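Local structure of adhesin LabA (Helicobacter pylori, 6GMM) at residues Phe286-Phe291 with Thr384-Ser389; Glu397-Ile402 with Val419-Asn424. The protein probably mediates attachment of the bacterium to the gastric mucosa as a LacdiNAc-specific, sugar-binding outer-surface adhesin. All blocks are in the same frame, centred on the assembly; numbering follows the deposited sequence.

Overall arrangement
Both contacts are partly buried, yet they illustrate how chemistry follows position in an elongated, helix-rich exodomain. Contact 1, about 26 Å from the centre of the chain, sets the beginning of helix 287-311 against the end of helix 369-386, next to the start of helix 388-408; apolar groups, two alanines, a leucine and a phenylalanine ring, carry it, and an exposed glutamine borders it. Contact 2, about 41 Å from that centre, lies further along helix 388-408 and pairs it with a strand through an aromatic ring, a lysine chain and a bridging water. The two follow each other in sequence, their centres about 23 Å apart and their nearest atoms about 8 Å apart.

Contact 1 of 2, residues Phe286-Phe291 with Thr384-Ser389; sequences FAQSMF and TLANFS
L385 faces A287 and F286 across this contact, and its side chain can be followed outward atom by atom. Its CB lies 3.8 Å from the CB of A287, a methylene against a methyl group. At chi1 -81° CG stands anti to the carbonyl carbon, which carries the chain past A287 and on toward the aromatic ring. CD1 then comes obliquely to that ring, 4.1 Å from CE1 of F286 and almost as near to CZ; L385 also touches F278, in a loop outside the contact. The A287 methyl group is the centre of the approach, because it also rests 3.6 Å from the backbone N of A386 and 4.0 Å from the CB of A386. Such small side chains permit the two backbones to come close, with the CA atoms of A287 and A386 5.1 Å apart. This is helix-to-helix packing at a break: helix 369-386 ends here, N387 leaves helical geometry (phi -126°), and helix 388-408 sets off straight after it, consistent with the helix-rich fold of a SabA-related adhesin. On the more exposed flank Q288 folds its chain at chi2 (88°), bringing NE2 to 3.5 Å from the CB of A386; the amide nitrogen touches a methyl group here, and no hydrogen bond crosses between the segments. F286 is held from elsewhere as well, its ring in a cation-pi contact with R39 and against I35 of helix 32-50. M290, one turn further on, reaches A38 and L42 of that helix, while F388, past the break, meets Y281 edge-to-face.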
ATOM      1  N   PHE A 286     -18.943 -14.940 -14.583  1.00 28.56           N
ATOM      2  CA  PHE A 286     -18.464 -14.470 -13.260  1.00 26.26           C
ATOM      3  C   PHE A 286     -16.987 -14.068 -13.285  1.00 27.79           C
ATOM      4  O   PHE A 286     -16.494 -13.465 -12.330  1.00 27.66           O
ATOM      5  CB  PHE A 286     -18.636 -15.587 -12.197  1.00 27.49           C
ATOM      6  CG  PHE A 286     -17.860 -16.867 -12.481  1.00 27.56           C
ATOM      7  CD1 PHE A 286     -16.525 -16.997 -12.096  1.00 28.43           C
ATOM      8  CD2 PHE A 286     -18.455 -17.925 -13.159  1.00 28.20           C
ATOM      9  CE1 PHE A 286     -15.797 -18.156 -12.417  1.00 28.19           C
ATOM     10  CE2 PHE A 286     -17.733 -19.084 -13.448  1.00 29.14           C
ATOM     11  CZ  PHE A 286     -16.408 -19.188 -13.089  1.00 26.38           C
ATOM     12  N   ALA A 287     -16.256 -14.491 -14.321  1.00 26.44           N
ATOM     13  CA  ALA A 287     -14.812 -14.304 -14.453  1.00 25.18           C
ATOM     14  C   ALA A 287     -14.326 -12.860 -14.427  1.00 29.10           C
ATOM     15  O   ALA A 287     -13.243 -12.616 -13.908  1.00 28.17           O
ATOM     16  CB  ALA A 287     -14.306 -14.996 -15.707  1.00 25.29           C
ATOM     17  N   GLN A 288     -15.085 -11.926 -15.015  1.00 27.17           N
ATOM     18  CA  GLN A 288     -14.726 -10.507 -15.078  1.00 27.72           C
ATOM     19  C   GLN A 288     -14.544  -9.876 -13.703  1.00 31.19           C
ATOM     20  O   GLN A 288     -13.507  -9.262 -13.455  1.00 29.38           O
ATOM     21  CB  GLN A 288     -15.750  -9.713 -15.902  1.00 30.46           C
ATOM     22  CG  GLN A 288     -15.099  -8.670 -16.797  1.00 51.30           C
ATOM     23  CD  GLN A 288     -14.724  -9.252 -18.131  1.00 67.56           C
ATOM     24  OE1 GLN A 288     -15.549  -9.333 -19.051  1.00 66.00           O
ATOM     25  NE2 GLN A 288     -13.468  -9.671 -18.265  1.00 54.82           N
ATOM     26  N   SER A 289     -15.551 -10.038 -12.809  1.00 28.08           N
ATOM     27  CA  SER A 289     -15.504  -9.526 -11.433  1.00 26.72           C
ATOM     28  C   SER A 289     -14.460 -10.328 -10.618  1.00 27.39           C
ATOM     29  O   SER A 289     -13.807  -9.775  -9.744  1.00 25.62           O
ATOM     30  CB  SER A 289     -16.884  -9.607 -10.789  1.00 31.30           C
ATOM     31  OG  SER A 289     -17.361 -10.943 -10.781  1.00 46.32           O
ATOM     32  N   MET A 290     -14.258 -11.608 -10.957  1.00 24.74           N
ATOM     33  CA  MET A 290     -13.260 -12.456 -10.293  1.00 23.63           C
ATOM     34  C   MET A 290     -11.868 -11.893 -10.578  1.00 25.06           C
ATOM     35  O   MET A 290     -11.071 -11.758  -9.644  1.00 24.29           O
ATOM     36  CB  MET A 290     -13.399 -13.921 -10.725  1.00 25.43           C
ATOM     37  CG  MET A 290     -12.395 -14.859 -10.057  1.00 27.13           C
ATOM     38  SD  MET A 290     -12.467 -16.522 -10.771  1.00 31.02           S
ATOM     39  CE  MET A 290     -10.841 -17.190 -10.263  1.00 26.54           C
ATOM     40  N   PHE A 291     -11.630 -11.465 -11.835  1.00 21.12           N
ATOM     41  CA  PHE A 291     -10.381 -10.848 -12.271  1.00 20.22           C
ATOM     42  C   PHE A 291     -10.153  -9.501 -11.553  1.00 24.65           C
ATOM     43  O   PHE A 291      -9.098  -9.279 -10.929  1.00 25.49           O
ATOM     44  CB  PHE A 291     -10.399 -10.651 -13.789  1.00 22.11           C
ATOM     45  CG  PHE A 291      -9.211  -9.899 -14.330  1.00 24.70           C
ATOM     46  CD1 PHE A 291      -7.923 -10.404 -14.191  1.00 27.77           C
ATOM     47  CD2 PHE A 291      -9.367  -8.640 -14.894  1.00 30.39           C
ATOM     48  CE1 PHE A 291      -6.816  -9.690 -14.653  1.00 29.03           C
ATOM     49  CE2 PHE A 291      -8.254  -7.918 -15.350  1.00 33.48           C
ATOM     50  CZ  PHE A 291      -6.987  -8.452 -15.226  1.00 29.74           C
ATOM     51  N   THR A 384      -7.825 -15.829 -17.854  1.00 23.51           N
ATOM     52  CA  THR A 384      -7.931 -16.907 -18.857  1.00 22.95           C
ATOM     53  C   THR A 384      -9.405 -17.257 -19.085  1.00 25.45           C
ATOM     54  O   THR A 384      -9.833 -17.251 -20.238  1.00 25.15           O
ATOM     55  CB  THR A 384      -7.014 -18.102 -18.514  1.00 26.49           C
ATOM     56  OG1 THR A 384      -5.686 -17.626 -18.267  1.00 29.24           O
ATOM     57  CG2 THR A 384      -6.933 -19.118 -19.636  1.00 21.54           C
ATOM     58  N   LEU A 385     -10.186 -17.504 -18.009  1.00 22.49           N
ATOM     59  CA  LEU A 385     -11.633 -17.774 -18.100  1.00 23.36           C
ATOM     60  C   LEU A 385     -12.363 -16.614 -18.776  1.00 28.27           C
ATOM     61  O   LEU A 385     -13.229 -16.854 -19.592  1.00 29.78           O
ATOM     62  CB  LEU A 385     -12.252 -17.974 -16.708  1.00 23.69           C
ATOM     63  CG  LEU A 385     -12.094 -19.323 -16.058  1.00 28.62           C
ATOM     64  CD1 LEU A 385     -12.533 -19.248 -14.629  1.00 28.78           C
ATOM     65  CD2 LEU A 385     -12.928 -20.395 -16.794  1.00 31.83           C
ATOM     66  N   ALA A 386     -12.024 -15.356 -18.428  1.00 25.89           N
ATOM     67  CA  ALA A 386     -12.651 -14.174 -19.025  1.00 26.01           C
ATOM     68  C   ALA A 386     -12.389 -14.070 -20.528  1.00 30.76           C
ATOM     69  O   ALA A 386     -13.237 -13.549 -21.257  1.00 29.71           O
ATOM     70  CB  ALA A 386     -12.149 -12.934 -18.348  1.00 25.49           C
ATOM     71  N   ASN A 387     -11.228 -14.577 -20.987  1.00 27.53           N
ATOM     72  CA  ASN A 387     -10.838 -14.494 -22.397  1.00 27.88           C
ATOM     73  C   ASN A 387     -10.503 -15.840 -22.998  1.00 31.23           C
ATOM     74  O   ASN A 387      -9.650 -15.896 -23.883  1.00 31.72           O
ATOM     75  CB  ASN A 387      -9.630 -13.553 -22.541  1.00 29.63           C
ATOM     76  CG  ASN A 387      -9.882 -12.172 -22.027  1.00 42.52           C
ATOM     77  OD1 ASN A 387     -10.373 -11.295 -22.749  1.00 37.76           O
ATOM     78  ND2 ASN A 387      -9.552 -11.959 -20.765  1.00 28.30           N
ATOM     79  N   PHE A 388     -11.234 -16.915 -22.600  1.00 28.03           N
ATOM     80  CA  PHE A 388     -10.978 -18.309 -22.981  1.00 26.65           C
ATOM     81  C   PHE A 388     -10.799 -18.540 -24.473  1.00 32.30           C
ATOM     82  O   PHE A 388      -9.780 -19.109 -24.873  1.00 29.21           O
ATOM     83  CB  PHE A 388     -12.024 -19.264 -22.409  1.00 28.10           C
ATOM     84  CG  PHE A 388     -11.537 -20.691 -22.474  1.00 29.22           C
ATOM     85  CD1 PHE A 388     -10.610 -21.170 -21.556  1.00 31.40           C
ATOM     86  CD2 PHE A 388     -11.939 -21.535 -23.505  1.00 30.99           C
ATOM     87  CE1 PHE A 388     -10.106 -22.481 -21.663  1.00 32.87           C
ATOM     88  CE2 PHE A 388     -11.431 -22.836 -23.610  1.00 33.31           C
ATOM     89  CZ  PHE A 388     -10.536 -23.307 -22.676  1.00 30.51           C
ATOM     90  N   SER A 389     -11.791 -18.121 -25.282  1.00 32.77           N
ATOM     91  CA  SER A 389     -11.802 -18.259 -26.733  1.00 33.61           C
ATOM     92  C   SER A 389     -10.464 -17.769 -27.325  1.00 34.18           C
ATOM     93  O   SER A 389      -9.770 -18.531 -28.001  1.00 32.30           O
ATOM     94  CB  SER A 389     -12.964 -17.450 -27.303  1.00 40.70           C
ATOM     95  OG  SER A 389     -12.890 -17.295 -28.710  1.00 54.06           O
TER

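Contact 2 of 2, residues Glu397-Ile402 with Val419-Asn424; sequences EHYDSI and VSKKTN
Y399 and K421 meet at about a right angle, the lysine chain running across one face of the tyrosine ring. The CD of K421 sits 3.8 Å from the ring centroid and 18° off its normal, a CH-pi contact displaced toward the rim, while CG lies 3.6 Å from CZ of Y399. The ring gets there because CG of Y399 is anti to the backbone N (chi1 -179°), which sends the aromatic group out from the helix to the strand. V419 approaches differently: it and the tyrosine lie alongside one another, pointing opposite ways, and its CG2 comes 3.7 Å from CE2 of Y399. The same methyl group is shared with I402, whose CG2 is 3.8 Å away, a methyl-to-methyl contact with the two side chains set at a slant. CE2 of the ring also lies close to the strand backbone at S420. Beyond the ring the K421 chain bends at chi3, and NZ ends beside a water that accepts from it at 3.0 Å and donates to OD1 of D400 at 3.3 Å. The two charged groups do not touch, with NZ of K421 5.3 Å from OD1 of D400, so any attraction between them probably acts across the water; NZ of K421 also makes a long, weak ion pair with D433. The arrangement shows how an amphipathic lysine can serve two environments, its methylenes over the face of an aromatic ring and its ammonium group hydrated. The helix and strand segments run at 133° to each other. Strand 419-423 is paired antiparallel with strand 433-437, while helix 4-28 brings Y19 against both Y399 and V419, and L15 against I402.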
ATOM      1  N   GLU A 397      -1.446 -20.780 -31.672  1.00 33.20           N
ATOM      2  CA  GLU A 397      -0.515 -19.872 -32.358  1.00 34.13           C
ATOM      3  C   GLU A 397       0.894 -20.116 -31.859  1.00 38.41           C
ATOM      4  O   GLU A 397       1.830 -20.188 -32.657  1.00 36.26           O
ATOM      5  CB  GLU A 397      -0.900 -18.407 -32.090  1.00 35.37           C
ATOM      6  CG  GLU A 397      -2.125 -17.954 -32.863  1.00 49.02           C
ATOM      7  CD  GLU A 397      -2.625 -16.552 -32.560  1.00 68.65           C
ATOM      8  OE1 GLU A 397      -1.824 -15.706 -32.092  1.00 56.53           O
ATOM      9  OE2 GLU A 397      -3.819 -16.290 -32.830  1.00 63.23           O
ATOM     10  N   HIS A 398       1.034 -20.220 -30.512  1.00 37.24           N
ATOM     11  CA  HIS A 398       2.280 -20.519 -29.817  1.00 36.37           C
ATOM     12  C   HIS A 398       2.820 -21.861 -30.271  1.00 37.35           C
ATOM     13  O   HIS A 398       4.009 -21.932 -30.564  1.00 36.74           O
ATOM     14  CB  HIS A 398       2.063 -20.490 -28.309  1.00 36.85           C
ATOM     15  CG  HIS A 398       2.163 -19.113 -27.738  1.00 40.49           C
ATOM     16  ND1 HIS A 398       1.347 -18.087 -28.175  1.00 42.72           N
ATOM     17  CD2 HIS A 398       3.005 -18.630 -26.797  1.00 42.45           C
ATOM     18  CE1 HIS A 398       1.709 -17.019 -27.488  1.00 41.89           C
ATOM     19  NE2 HIS A 398       2.702 -17.296 -26.645  1.00 42.28           N
ATOM     20  N   TYR A 399       1.944 -22.900 -30.414  1.00 33.65           N
ATOM     21  CA  TYR A 399       2.342 -24.248 -30.900  1.00 33.64           C
ATOM     22  C   TYR A 399       2.972 -24.152 -32.290  1.00 39.23           C
ATOM     23  O   TYR A 399       4.056 -24.700 -32.518  1.00 40.53           O
ATOM     24  CB  TYR A 399       1.143 -25.230 -30.920  1.00 34.60           C
ATOM     25  CG  TYR A 399       1.503 -26.624 -31.384  1.00 38.29           C
ATOM     26  CD1 TYR A 399       1.462 -26.964 -32.737  1.00 40.99           C
ATOM     27  CD2 TYR A 399       1.875 -27.609 -30.475  1.00 39.40           C
ATOM     28  CE1 TYR A 399       1.836 -28.232 -33.177  1.00 42.49           C
ATOM     29  CE2 TYR A 399       2.220 -28.893 -30.901  1.00 41.04           C
ATOM     30  CZ  TYR A 399       2.210 -29.196 -32.254  1.00 49.75           C
ATOM     31  OH  TYR A 399       2.550 -30.453 -32.675  1.00 54.05           O
ATOM     32  N   ASP A 400       2.265 -23.477 -33.218  1.00 35.12           N
ATOM     33  CA  ASP A 400       2.700 -23.219 -34.584  1.00 36.24           C
ATOM     34  C   ASP A 400       4.019 -22.403 -34.593  1.00 42.89           C
ATOM     35  O   ASP A 400       4.926 -22.745 -35.350  1.00 44.18           O
ATOM     36  CB  ASP A 400       1.593 -22.485 -35.369  1.00 38.38           C
ATOM     37  CG  ASP A 400       0.310 -23.269 -35.657  1.00 49.95           C
ATOM     38  OD1 ASP A 400       0.366 -24.535 -35.688  1.00 49.88           O
ATOM     39  OD2 ASP A 400      -0.731 -22.623 -35.923  1.00 57.01           O
ATOM     40  N   SER A 401       4.131 -21.357 -33.729  1.00 39.81           N
ATOM     41  CA  SER A 401       5.329 -20.509 -33.598  1.00 40.20           C
ATOM     42  C   SER A 401       6.593 -21.311 -33.197  1.00 43.04           C
ATOM     43  O   SER A 401       7.675 -21.038 -33.718  1.00 43.50           O
ATOM     44  CB  SER A 401       5.088 -19.385 -32.591  1.00 44.71           C
ATOM     45  OG  SER A 401       4.419 -18.270 -33.157  1.00 54.29           O
ATOM     46  N   ILE A 402       6.437 -22.282 -32.261  1.00 37.15           N
ATOM     47  CA  ILE A 402       7.486 -23.166 -31.727  1.00 36.12           C
ATOM     48  C   ILE A 402       7.941 -24.156 -32.814  1.00 40.56           C
ATOM     49  O   ILE A 402       9.151 -24.322 -33.044  1.00 41.44           O
ATOM     50  CB  ILE A 402       6.982 -23.880 -30.427  1.00 37.40           C
ATOM     51  CG1 ILE A 402       6.920 -22.901 -29.254  1.00 36.47           C
ATOM     52  CG2 ILE A 402       7.837 -25.104 -30.075  1.00 38.41           C
ATOM     53  CD1 ILE A 402       5.966 -23.276 -28.119  1.00 40.66           C
ATOM     54  N   VAL A 419       6.987 -30.083 -27.820  1.00 33.23           N
ATOM     55  CA  VAL A 419       5.561 -29.809 -27.815  1.00 33.01           C
ATOM     56  C   VAL A 419       4.906 -30.870 -28.680  1.00 38.62           C
ATOM     57  O   VAL A 419       5.537 -31.449 -29.582  1.00 37.80           O
ATOM     58  CB  VAL A 419       5.184 -28.369 -28.263  1.00 37.37           C
ATOM     59  CG1 VAL A 419       5.785 -27.324 -27.343  1.00 36.83           C
ATOM     60  CG2 VAL A 419       5.579 -28.093 -29.712  1.00 38.38           C
ATOM     61  N   SER A 420       3.655 -31.159 -28.364  1.00 35.63           N
ATOM     62  CA  SER A 420       2.824 -32.090 -29.114  1.00 35.08           C
ATOM     63  C   SER A 420       1.374 -31.713 -28.880  1.00 38.47           C
ATOM     64  O   SER A 420       1.051 -31.052 -27.879  1.00 35.83           O
ATOM     65  CB  SER A 420       3.100 -33.547 -28.733  1.00 36.76           C
ATOM     66  OG  SER A 420       2.848 -33.843 -27.369  1.00 42.14           O
ATOM     67  N   LYS A 421       0.524 -32.071 -29.842  1.00 35.95           N
ATOM     68  CA  LYS A 421      -0.916 -31.874 -29.754  1.00 36.09           C
ATOM     69  C   LYS A 421      -1.633 -33.193 -30.079  1.00 41.72           C
ATOM     70  O   LYS A 421      -1.163 -33.993 -30.899  1.00 41.69           O
ATOM     71  CB  LYS A 421      -1.430 -30.653 -30.542  1.00 36.67           C
ATOM     72  CG  LYS A 421      -1.118 -30.642 -32.030  1.00 37.23           C
ATOM     73  CD  LYS A 421      -1.621 -29.331 -32.638  1.00 48.03           C
ATOM     74  CE  LYS A 421      -2.614 -29.528 -33.759  1.00 56.85           C
ATOM     75  NZ  LYS A 421      -3.134 -28.230 -34.265  1.00 67.96           N
ATOM     76  N   LYS A 422      -2.696 -33.463 -29.330  1.00 39.50           N
ATOM     77  CA  LYS A 422      -3.506 -34.671 -29.448  1.00 40.76           C
ATOM     78  C   LYS A 422      -4.942 -34.189 -29.658  1.00 46.63           C
ATOM     79  O   LYS A 422      -5.401 -33.311 -28.926  1.00 43.52           O
ATOM     80  CB  LYS A 422      -3.394 -35.474 -28.138  1.00 43.27           C
ATOM     81  CG  LYS A 422      -3.388 -36.989 -28.276  1.00 59.10           C
ATOM     82  CD  LYS A 422      -2.167 -37.618 -27.568  1.00 65.27           C
ATOM     83  CE  LYS A 422      -2.334 -37.831 -26.078  1.00 68.07           C
ATOM     84  NZ  LYS A 422      -1.026 -38.065 -25.401  1.00 73.58           N
ATOM     85  N   THR A 423      -5.635 -34.718 -30.670  1.00 46.94           N
ATOM     86  CA  THR A 423      -7.029 -34.338 -30.922  1.00 48.99           C
ATOM     87  C   THR A 423      -7.974 -35.115 -29.972  1.00 57.45           C
ATOM     88  O   THR A 423      -7.636 -36.197 -29.493  1.00 57.15           O
ATOM     89  CB  THR A 423      -7.411 -34.510 -32.417  1.00 61.07           C
ATOM     90  OG1 THR A 423      -6.277 -34.263 -33.251  1.00 64.26           O
ATOM     91  CG2 THR A 423      -8.559 -33.593 -32.842  1.00 58.43           C
ATOM     92  N   ASN A 424      -9.132 -34.523 -29.676  1.00 57.86           N
ATOM     93  CA  ASN A 424     -10.207 -35.089 -28.860  1.00 59.89           C
ATOM     94  C   ASN A 424     -11.522 -34.489 -29.403  1.00 66.36           C
ATOM     95  O   ASN A 424     -12.033 -33.526 -28.825  1.00 66.33           O
ATOM     96  CB  ASN A 424     -10.008 -34.769 -27.353  1.00 60.06           C
ATOM     97  CG  ASN A 424     -10.956 -35.504 -26.415  1.00 75.96           C
ATOM     98  OD1 ASN A 424     -11.466 -36.602 -26.705  1.00 73.86           O
ATOM     99  ND2 ASN A 424     -11.168 -34.937 -25.239  1.00 61.39           N
TER
HETATM  100  O   HOH W   1      -2.404 -25.335 -34.170  1.00 42.97           O